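Local coordinates for tRNA (guanine(26)-N(2))-dimethyltransferase (Pyrococcus horikoshii, PDB 2DUL), which catalyses the S-adenosyl-L-methionine-dependent dimethylation of guanosine 26 in a number of tRNAs, converting it to N(2)-dimethylguanosine, at residues N35-V40 with S298-K303; I45-I50 with E68-E73; D254-F259 with R329-E334. All coordinates share one frame; numbering follows the deposited sequence.

Contact 1. Residues N35-V40 with S298-K303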
loop_
_atom_site.group_PDB
_atom_site.type_symbol
_atom_site.label_atom_id
_atom_site.label_comp_id
_atom_site.label_asym_id
_atom_site.label_seq_id
_atom_site.Cartn_x
_atom_site.Cartn_y
_atom_site.Cartn_z
ATOM N N ASN A 35 -2.706 5.989 -8.070
ATOM C CA ASN A 35 -1.796 5.102 -7.353
ATOM C C ASN A 35 -0.356 5.461 -7.718
ATOM O O ASN A 35 0.502 5.593 -6.844
ATOM C CB ASN A 35 -2.097 3.644 -7.731
ATOM C CG ASN A 35 -1.156 2.647 -7.063
ATOM O OD1 ASN A 35 0.050 2.636 -7.323
ATOM N ND2 ASN A 35 -1.711 1.795 -6.203
ATOM N N ARG A 36 -0.094 5.632 -9.011
ATOM C CA ARG A 36 1.249 5.976 -9.461
ATOM C C ARG A 36 1.661 7.381 -9.004
ATOM O O ARG A 36 2.836 7.624 -8.710
ATOM C CB ARG A 36 1.350 5.824 -10.983
ATOM C CG ARG A 36 1.310 4.359 -11.440
ATOM C CD ARG A 36 1.471 4.225 -12.946
ATOM N NE ARG A 36 0.234 4.487 -13.683
ATOM C CZ ARG A 36 -0.709 3.581 -13.926
ATOM N NH1 ARG A 36 -0.574 2.333 -13.491
ATOM N NH2 ARG A 36 -1.787 3.918 -14.624
ATOM N N ASP A 37 0.704 8.306 -8.926
ATOM C CA ASP A 37 1.017 9.653 -8.452
ATOM C C ASP A 37 1.569 9.547 -7.030
ATOM O O ASP A 37 2.582 10.167 -6.696
ATOM C CB ASP A 37 -0.231 10.544 -8.394
ATOM C CG ASP A 37 -0.584 11.178 -9.731
ATOM O OD1 ASP A 37 0.308 11.343 -10.592
ATOM O OD2 ASP A 37 -1.769 11.536 -9.905
ATOM N N ILE A 38 0.879 8.770 -6.197
ATOM C CA ILE A 38 1.268 8.594 -4.799
ATOM C C ILE A 38 2.701 8.099 -4.670
ATOM O O ILE A 38 3.492 8.662 -3.907
ATOM C CB ILE A 38 0.315 7.602 -4.064
ATOM C CG1 ILE A 38 -1.132 8.086 -4.177
ATOM C CG2 ILE A 38 0.704 7.477 -2.594
ATOM C CD1 ILE A 38 -1.366 9.471 -3.617
ATOM N N VAL A 39 3.045 7.053 -5.413
ATOM C CA VAL A 39 4.400 6.525 -5.335
ATOM C C VAL A 39 5.411 7.554 -5.854
ATOM O O VAL A 39 6.505 7.694 -5.297
ATOM C CB VAL A 39 4.530 5.159 -6.090
ATOM C CG1 VAL A 39 4.137 5.303 -7.544
ATOM C CG2 VAL A 39 5.950 4.632 -5.959
ATOM N N VAL A 40 5.045 8.288 -6.901
ATOM C CA VAL A 40 5.930 9.318 -7.448
ATOM C C VAL A 40 6.212 10.356 -6.363
ATOM O O VAL A 40 7.353 10.794 -6.182
ATOM C CB VAL A 40 5.291 10.018 -8.680
ATOM C CG1 VAL A 40 5.981 11.354 -8.962
ATOM C CG2 VAL A 40 5.413 9.115 -9.898
ATOM N N SER A 298 3.526 18.573 -10.435
ATOM C CA SER A 298 2.482 18.460 -11.440
ATOM C C SER A 298 2.236 16.957 -11.502
ATOM O O SER A 298 3.149 16.186 -11.796
ATOM C CB SER A 298 2.973 18.986 -12.792
ATOM O OG SER A 298 4.125 18.287 -13.228
ATOM N N LEU A 299 1.014 16.538 -11.198
ATOM C CA LEU A 299 0.681 15.120 -11.200
ATOM C C LEU A 299 -0.401 14.805 -12.218
ATOM O O LEU A 299 -0.971 15.709 -12.822
ATOM C CB LEU A 299 0.218 14.696 -9.805
ATOM C CG LEU A 299 1.245 14.853 -8.680
ATOM C CD1 LEU A 299 0.586 14.563 -7.339
ATOM C CD2 LEU A 299 2.418 13.914 -8.921
ATOM N N ALA A 300 -0.677 13.517 -12.407
ATOM C CA ALA A 300 -1.694 13.082 -13.357
ATOM C C ALA A 300 -3.101 13.338 -12.824
ATOM O O ALA A 300 -4.001 13.712 -13.574
ATOM C CB ALA A 300 -1.517 11.601 -13.662
ATOM N N ARG A 301 -3.280 13.124 -11.524
ATOM C CA ARG A 301 -4.568 13.321 -10.862
ATOM C C ARG A 301 -4.300 14.085 -9.569
ATOM O O ARG A 301 -4.650 13.629 -8.480
ATOM C CB ARG A 301 -5.200 11.967 -10.535
ATOM C CG ARG A 301 -5.288 11.009 -11.714
ATOM C CD ARG A 301 -6.375 11.415 -12.702
ATOM N NE ARG A 301 -6.443 10.492 -13.831
ATOM C CZ ARG A 301 -5.594 10.496 -14.853
ATOM N NH1 ARG A 301 -5.730 9.613 -15.832
ATOM N NH2 ARG A 301 -4.618 11.395 -14.906
ATOM N N LYS A 302 -3.676 15.251 -9.704
ATOM C CA LYS A 302 -3.312 16.079 -8.560
ATOM C C LYS A 302 -4.438 16.321 -7.553
ATOM O O LYS A 302 -4.239 16.175 -6.346
ATOM C CB LYS A 302 -2.749 17.418 -9.049
ATOM C CG LYS A 302 -2.047 18.218 -7.962
ATOM C CD LYS A 302 -1.215 19.350 -8.542
ATOM C CE LYS A 302 -0.437 20.075 -7.453
ATOM N NZ LYS A 302 0.514 21.076 -8.016
ATOM N N LYS A 303 -5.614 16.689 -8.047
ATOM C CA LYS A 303 -6.757 16.948 -7.176
ATOM C C LYS A 303 -7.097 15.744 -6.300
ATOM O O LYS A 303 -7.330 15.888 -5.102
ATOM C CB LYS A 303 -7.983 17.341 -8.009
ATOM C CG LYS A 303 -8.404 16.297 -9.030
ATOM C CD LYS A 303 -7.321 16.064 -10.078
ATOM C CE LYS A 303 -7.693 14.920 -10.987
ATOM N NZ LYS A 303 -7.934 13.695 -10.194
#

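Contact 2. Residues I45-I50 with E68-E73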
loop_
_atom_site.group_PDB
_atom_site.type_symbol
_atom_site.label_atom_id
_atom_site.label_comp_id
_atom_site.label_asym_id
_atom_site.label_seq_id
_atom_site.Cartn_x
_atom_site.Cartn_y
_atom_site.Cartn_z
ATOM N N ILE A 45 10.519 12.064 -1.927
ATOM C CA ILE A 45 10.846 12.339 -0.536
ATOM C C ILE A 45 11.963 11.398 -0.102
ATOM O O ILE A 45 12.959 11.831 0.476
ATOM C CB ILE A 45 9.627 12.116 0.395
ATOM C CG1 ILE A 45 8.487 13.063 0.008
ATOM C CG2 ILE A 45 10.026 12.339 1.847
ATOM C CD1 ILE A 45 8.851 14.529 0.091
ATOM N N LEU A 46 11.799 10.110 -0.399
ATOM C CA LEU A 46 12.785 9.102 -0.016
ATOM C C LEU A 46 13.998 9.009 -0.936
ATOM O O LEU A 46 15.065 8.569 -0.510
ATOM C CB LEU A 46 12.104 7.737 0.118
ATOM C CG LEU A 46 11.478 7.482 1.497
ATOM C CD1 LEU A 46 10.781 8.732 2.007
ATOM C CD2 LEU A 46 10.507 6.318 1.411
ATOM N N ASN A 47 13.831 9.406 -2.193
ATOM C CA ASN A 47 14.937 9.420 -3.155
ATOM C C ASN A 47 15.690 8.109 -3.412
ATOM O O ASN A 47 16.922 8.108 -3.477
ATOM C CB ASN A 47 15.961 10.479 -2.728
ATOM C CG ASN A 47 15.331 11.830 -2.445
ATOM O OD1 ASN A 47 15.887 12.634 -1.695
ATOM N ND2 ASN A 47 14.178 12.093 -3.050
ATOM N N PRO A 48 14.978 6.980 -3.574
ATOM C CA PRO A 48 15.722 5.737 -3.827
ATOM C C PRO A 48 16.442 5.809 -5.181
ATOM O O PRO A 48 15.872 6.273 -6.171
ATOM C CB PRO A 48 14.630 4.668 -3.787
ATOM C CG PRO A 48 13.426 5.408 -4.309
ATOM C CD PRO A 48 13.523 6.744 -3.598
ATOM N N LYS A 49 17.691 5.354 -5.221
ATOM C CA LYS A 49 18.489 5.405 -6.448
ATOM C C LYS A 49 18.196 4.316 -7.485
ATOM O O LYS A 49 17.998 4.614 -8.667
ATOM C CB LYS A 49 19.980 5.379 -6.090
ATOM C CG LYS A 49 20.922 5.412 -7.285
ATOM C CD LYS A 49 22.368 5.672 -6.858
ATOM C CE LYS A 49 22.942 4.537 -6.021
ATOM N NZ LYS A 49 23.109 3.295 -6.823
ATOM N N ILE A 50 18.184 3.060 -7.043
ATOM C CA ILE A 50 17.931 1.926 -7.930
ATOM C C ILE A 50 16.533 1.378 -7.645
ATOM O O ILE A 50 16.264 0.881 -6.551
ATOM C CB ILE A 50 18.974 0.821 -7.696
ATOM C CG1 ILE A 50 20.379 1.425 -7.722
ATOM C CG2 ILE A 50 18.854 -0.253 -8.765
ATOM C CD1 ILE A 50 21.479 0.438 -7.365
ATOM N N GLU A 68 9.891 11.450 -13.409
ATOM C CA GLU A 68 9.439 12.300 -12.312
ATOM C C GLU A 68 10.049 12.137 -10.925
ATOM O O GLU A 68 9.596 12.780 -9.982
ATOM C CB GLU A 68 7.917 12.170 -12.203
ATOM C CG GLU A 68 7.196 12.453 -13.516
ATOM C CD GLU A 68 5.712 12.137 -13.462
ATOM O OE1 GLU A 68 5.061 12.507 -12.460
ATOM O OE2 GLU A 68 5.194 11.526 -14.426
ATOM N N THR A 69 11.066 11.298 -10.783
ATOM C CA THR A 69 11.676 11.104 -9.473
ATOM C C THR A 69 13.193 11.089 -9.587
ATOM O O THR A 69 13.739 11.005 -10.683
ATOM C CB THR A 69 11.223 9.775 -8.831
ATOM O OG1 THR A 69 11.933 8.686 -9.433
ATOM C CG2 THR A 69 9.726 9.568 -9.033
ATOM N N PRO A 70 13.895 11.175 -8.446
ATOM C CA PRO A 70 15.361 11.170 -8.415
ATOM C C PRO A 70 15.985 9.803 -8.714
ATOM O O PRO A 70 17.204 9.641 -8.623
ATOM C CB PRO A 70 15.678 11.638 -6.989
ATOM C CG PRO A 70 14.473 12.452 -6.614
ATOM C CD PRO A 70 13.354 11.593 -7.142
ATOM N N ALA A 71 15.158 8.820 -9.061
ATOM C CA ALA A 71 15.676 7.486 -9.365
ATOM C C ALA A 71 16.727 7.600 -10.468
ATOM O O ALA A 71 16.522 8.306 -11.455
ATOM C CB ALA A 71 14.535 6.558 -9.807
ATOM N N GLU A 72 17.852 6.910 -10.297
ATOM C CA GLU A 72 18.942 6.946 -11.271
ATOM C C GLU A 72 18.960 5.740 -12.203
ATOM O O GLU A 72 19.337 5.849 -13.371
ATOM C CB GLU A 72 20.282 7.044 -10.535
ATOM C CG GLU A 72 20.540 8.415 -9.928
ATOM C CD GLU A 72 21.743 8.445 -9.000
ATOM O OE1 GLU A 72 22.771 7.813 -9.324
ATOM O OE2 GLU A 72 21.664 9.115 -7.949
ATOM N N GLU A 73 18.563 4.587 -11.680
ATOM C CA GLU A 73 18.530 3.358 -12.458
ATOM C C GLU A 73 17.144 2.759 -12.276
ATOM O O GLU A 73 16.742 2.431 -11.156
ATOM C CB GLU A 73 19.596 2.380 -11.956
ATOM C CG GLU A 73 19.797 1.169 -12.853
ATOM C CD GLU A 73 20.907 0.252 -12.364
ATOM O OE1 GLU A 73 22.080 0.690 -12.311
ATOM O OE2 GLU A 73 20.607 -0.910 -12.029
HETATM O O HOH W 1 13.542 8.025 -6.464
#

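Contact 3. Residues D254-F259 with R329-E334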
loop_
_atom_site.group_PDB
_atom_site.type_symbol
_atom_site.label_atom_id
_atom_site.label_comp_id
_atom_site.label_asym_id
_atom_site.label_seq_id
_atom_site.Cartn_x
_atom_site.Cartn_y
_atom_site.Cartn_z
ATOM N N ASP A 254 -20.242 -8.826 17.101
ATOM C CA ASP A 254 -21.214 -8.562 16.040
ATOM C C ASP A 254 -22.492 -7.866 16.498
ATOM O O ASP A 254 -23.188 -7.243 15.694
ATOM C CB ASP A 254 -21.600 -9.864 15.335
ATOM C CG ASP A 254 -20.415 -10.558 14.702
ATOM O OD1 ASP A 254 -19.664 -9.903 13.949
ATOM O OD2 ASP A 254 -20.240 -11.768 14.954
ATOM N N LYS A 255 -22.811 -7.974 17.781
ATOM C CA LYS A 255 -24.025 -7.354 18.289
ATOM C C LYS A 255 -23.849 -5.909 18.740
ATOM O O LYS A 255 -24.832 -5.188 18.918
ATOM C CB LYS A 255 -24.599 -8.190 19.437
ATOM C CG LYS A 255 -25.144 -9.544 18.991
ATOM C CD LYS A 255 -25.909 -10.260 20.097
ATOM C CE LYS A 255 -24.993 -10.770 21.198
ATOM N NZ LYS A 255 -24.288 -9.671 21.914
ATOM N N THR A 256 -22.601 -5.475 18.891
ATOM C CA THR A 256 -22.331 -4.118 19.361
ATOM C C THR A 256 -21.371 -3.277 18.518
ATOM O O THR A 256 -21.423 -2.050 18.567
ATOM C CB THR A 256 -21.774 -4.148 20.793
ATOM O OG1 THR A 256 -20.478 -4.760 20.785
ATOM C CG2 THR A 256 -22.695 -4.942 21.711
ATOM N N GLY A 257 -20.493 -3.922 17.760
ATOM C CA GLY A 257 -19.548 -3.169 16.960
ATOM C C GLY A 257 -18.310 -2.830 17.777
ATOM O O GLY A 257 -17.403 -2.153 17.301
ATOM N N LYS A 258 -18.273 -3.297 19.018
ATOM C CA LYS A 258 -17.121 -3.046 19.875
ATOM C C LYS A 258 -15.990 -3.998 19.507
ATOM O O LYS A 258 -16.224 -5.178 19.246
ATOM C CB LYS A 258 -17.485 -3.245 21.347
ATOM C CG LYS A 258 -16.311 -3.005 22.298
ATOM C CD LYS A 258 -16.727 -3.161 23.751
ATOM C CE LYS A 258 -15.550 -2.923 24.690
ATOM N NZ LYS A 258 -14.428 -3.857 24.387
ATOM N N PHE A 259 -14.764 -3.481 19.482
ATOM C CA PHE A 259 -13.608 -4.303 19.159
ATOM C C PHE A 259 -12.645 -4.339 20.336
ATOM O O PHE A 259 -12.673 -3.465 21.201
ATOM C CB PHE A 259 -12.894 -3.772 17.899
ATOM C CG PHE A 259 -12.293 -2.391 18.054
ATOM C CD1 PHE A 259 -11.122 -2.196 18.787
ATOM C CD2 PHE A 259 -12.891 -1.289 17.450
ATOM C CE1 PHE A 259 -10.556 -0.920 18.910
ATOM C CE2 PHE A 259 -12.335 -0.011 17.567
ATOM C CZ PHE A 259 -11.164 0.174 18.301
ATOM N N ARG A 329 -26.920 0.339 13.334
ATOM C CA ARG A 329 -27.704 -0.826 12.923
ATOM C C ARG A 329 -27.538 -2.007 13.879
ATOM O O ARG A 329 -28.501 -2.720 14.167
ATOM C CB ARG A 329 -27.323 -1.265 11.504
ATOM C CG ARG A 329 -27.607 -0.225 10.434
ATOM C CD ARG A 329 -27.333 -0.755 9.031
ATOM N NE ARG A 329 -28.278 -1.794 8.623
ATOM C CZ ARG A 329 -28.121 -3.091 8.866
ATOM N NH1 ARG A 329 -27.047 -3.520 9.513
ATOM N NH2 ARG A 329 -29.042 -3.959 8.466
ATOM N N ARG A 330 -26.318 -2.215 14.370
ATOM C CA ARG A 330 -26.051 -3.319 15.289
ATOM C C ARG A 330 -26.759 -3.128 16.627
ATOM O O ARG A 330 -27.394 -4.051 17.137
ATOM C CB ARG A 330 -24.540 -3.474 15.521
ATOM C CG ARG A 330 -23.758 -3.919 14.287
ATOM C CD ARG A 330 -22.273 -4.122 14.594
ATOM N NE ARG A 330 -21.505 -4.443 13.389
ATOM C CZ ARG A 330 -21.541 -5.612 12.752
ATOM N NH1 ARG A 330 -22.306 -6.601 13.200
ATOM N NH2 ARG A 330 -20.823 -5.787 11.650
ATOM N N LEU A 331 -26.654 -1.929 17.190
ATOM C CA LEU A 331 -27.282 -1.629 18.474
ATOM C C LEU A 331 -28.768 -1.298 18.337
ATOM O O LEU A 331 -29.511 -1.333 19.321
ATOM C CB LEU A 331 -26.564 -0.453 19.152
ATOM C CG LEU A 331 -25.120 -0.693 19.604
ATOM C CD1 LEU A 331 -24.530 0.604 20.141
ATOM C CD2 LEU A 331 -25.087 -1.781 20.672
ATOM N N LYS A 332 -29.196 -0.983 17.118
ATOM C CA LYS A 332 -30.587 -0.622 16.857
ATOM C C LYS A 332 -30.900 0.705 17.531
ATOM O O LYS A 332 -31.863 0.822 18.292
ATOM C CB LYS A 332 -31.541 -1.702 17.380
ATOM C CG LYS A 332 -31.338 -3.069 16.749
ATOM C CD LYS A 332 -31.572 -3.027 15.249
ATOM C CE LYS A 332 -31.342 -4.394 14.619
ATOM N NZ LYS A 332 -32.238 -5.427 15.216
ATOM N N ILE A 333 -30.070 1.703 17.260
ATOM C CA ILE A 333 -30.272 3.027 17.827
ATOM C C ILE A 333 -30.115 4.074 16.735
ATOM O O ILE A 333 -29.557 3.799 15.672
ATOM C CB ILE A 333 -29.246 3.339 18.945
ATOM C CG1 ILE A 333 -27.824 3.266 18.381
ATOM C CG2 ILE A 333 -29.420 2.366 20.102
ATOM C CD1 ILE A 333 -26.740 3.670 19.374
ATOM N N GLU A 334 -30.630 5.268 17.001
ATOM C CA GLU A 334 -30.517 6.380 16.070
ATOM C C GLU A 334 -29.227 7.098 16.452
ATOM O O GLU A 334 -28.884 7.168 17.633
ATOM C CB GLU A 334 -31.708 7.326 16.225
ATOM C CG GLU A 334 -33.033 6.726 15.778
ATOM C CD GLU A 334 -33.190 6.710 14.268
ATOM O OE1 GLU A 334 -32.265 6.236 13.571
ATOM O OE2 GLU A 334 -34.247 7.170 13.780
#

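Contact 1. Residues N35-V40 with S298-K303
Asp37, on helix 33-46, reaches with its carboxylate to the turn at Leu299-Arg301, and both of its oxygens take backbone N-H groups there. OD1 accepts from Ala300 N at 3.0 Å, on its syn side with the donor somewhat out of the carboxylate plane. OD2 accepts from Arg301 N at 2.7 Å through its syn lone pair. Two successive amides thus grip one carboxylate and limit its rotation. Arg301 is the N-cap residue of helix 302-314, so the negative charge lies beside the N-terminal end of that helix, where the helix dipole would probably stabilise it. Apolar atoms close tightly around the group. Leu299 CB comes within 3.4 Å of Asp37 OD1, Ala300 CB lies 3.6 Å from the same oxygen, and Arg301 CB is 3.5 Å from Asp37 OD2.

Away from the carboxylate the contact is much looser. Val40, one turn further along the helix, meets Leu299 only through CG1 and CD2, 4.4 Å apart. The Arg301 side chain, bent at chi2, leads away from Asp37. Its NH2 donates to Ala300 O at 2.7 Å, standing above that carbonyl's plane. Lys302 also points away, and its NZ bonds to the carbonyls of Glu295 and Leu297.

Arg36, next to Asp37, probably helps bind S-adenosyl-L-methionine, as does Arg61, which bonds to Asn35 OD1. Asp37 OD1 also forms a salt bridge with Arg64 of helix 60-68, and Val39 packs on Phe65 of that helix. Asn35 and Val39 touch strand 226-235, so helix 33-46 is in contact with the turn before helix 302-314, helix 60-68 and this strand.

Contact 2. Residues I45-I50 with E68-E73
Ile50 and Glu73 form a parallel beta bridge where two neighbouring strands of the central sheet begin, 50-53 and 73-78. Helix 60-68 joins them in a beta-alpha-beta crossover of the Rossmann-like class I methyltransferase fold. Just before the bridge, Lys49 O accepts two backbone donors: Glu72 N at 2.8 Å, in the carbonyl plane on a lone pair, and Glu73 N at 3.1 Å, tilted from that plane.

The side chains of Lys49 and Glu72 cross at a slant. Lys49 CG is anti to its backbone N (chi1 179°), which puts it against Glu72 CB and CD. Lys49 CD approaches Glu72 OE1 to 3.3 Å. The lysine chain then bends at chi3 and chi4, leaving NZ 5.2 Å from Glu72 OE1, so opposite charges are near but not paired. Glu72 has CG beside its backbone N and runs extended beyond it, its carboxylate meeting Lys49 CG and CD.

Ile50 and Glu73 lie side by side on the same face of the sheet, pointing the same way. Glu73 has CG anti to the backbone N (chi1 -170°) and an extended chain that brings OE2 alongside Ile50 CG2. The same oxygen accepts hydrogen bonds from outside the two segments, with Tyr131 OH and Trp75 NE1 as partners.

Toward the helix ends, Asn47 ND2 meets the ring of Pro70 at CG, 3.6 Å away. An ST turn shapes this end of 68-73, with Ala71 N donating to Thr69 OG1. Pro48 O accepts from a water at 2.9 Å and receives a CA-H...O contact from Ala71 CA at 3.4 Å.

Contact 3. Residues D254-F259 with R329-E334
Lys255 and Arg330 bring the two backbones closest, with CA atoms 5.4 Å apart where the 254-259 loop passes the last turn of helix 324-331. The loop turns at Gly257, whose positive phi (86°) would press a side chain against the preceding carbonyl oxygen. An ST turn accompanies the bend: Lys258 N donates to Thr256 OG1 at 3.2 Å.

Arg330 carries most of the contact. Its chain is extended from CG to NE (chi2 -177°), which carries CD past the loop backbone, 3.6 Å from Gly257 N. At the guanidinium, NH1 donates to Asp254 O at 2.7 Å. That carbonyl offers an in-plane lone pair and lies at the edge of the guanidinium, tilted about 20° from its plane. The Asp254 carboxylate is near as a charge but is not bonded here. Its OD1 stands 4.3 Å from Arg330 NH1, well out of the guanidinium plane, and has its salt bridge with Arg188. Arg330 NH2 in turn is engaged by Glu190, so the loop carbonyl and an outside carboxylate hold different nitrogens of the guanidinium.

Leu331 supplies the apolar part. Its CD2 rests 3.8 Å from Thr256 CA and reaches the CB and CG2 of that residue as well, the two side chains crossing at a slant.

The loop, which links strands 247-252 and 259-263, is thereby fastened to the end of helix 324-331. Helix 368-375 adjoins both: Leu331 packs on Tyr368 and Ile372, and Tyr368 OH bonds to Thr256 O.

Overall arrangement
Following the chain from the N terminus, helix 33-46 serves two contacts: contact 1 from its N-terminal half and contact 2 from its C-terminal end. Contact 2 closes soon, after strand 50-53 and helix 60-68, and lies nested within the long loop that contact 1 closes only at 298-303. The two touch, Val40 packing against Glu68 and Thr69, so helices 33-46 and 60-68, the start of the two central strands 50-53 and 73-78 and the start of helix 302-314 form one region. Contact 3 opens at 254-259, inside the loop of contact 1, and closes beyond it at 329-334, so these two cross. Its centre is about 38 Å from that of contact 1, and it joins the loop between strands 247-252 and 259-263 to helix 324-331.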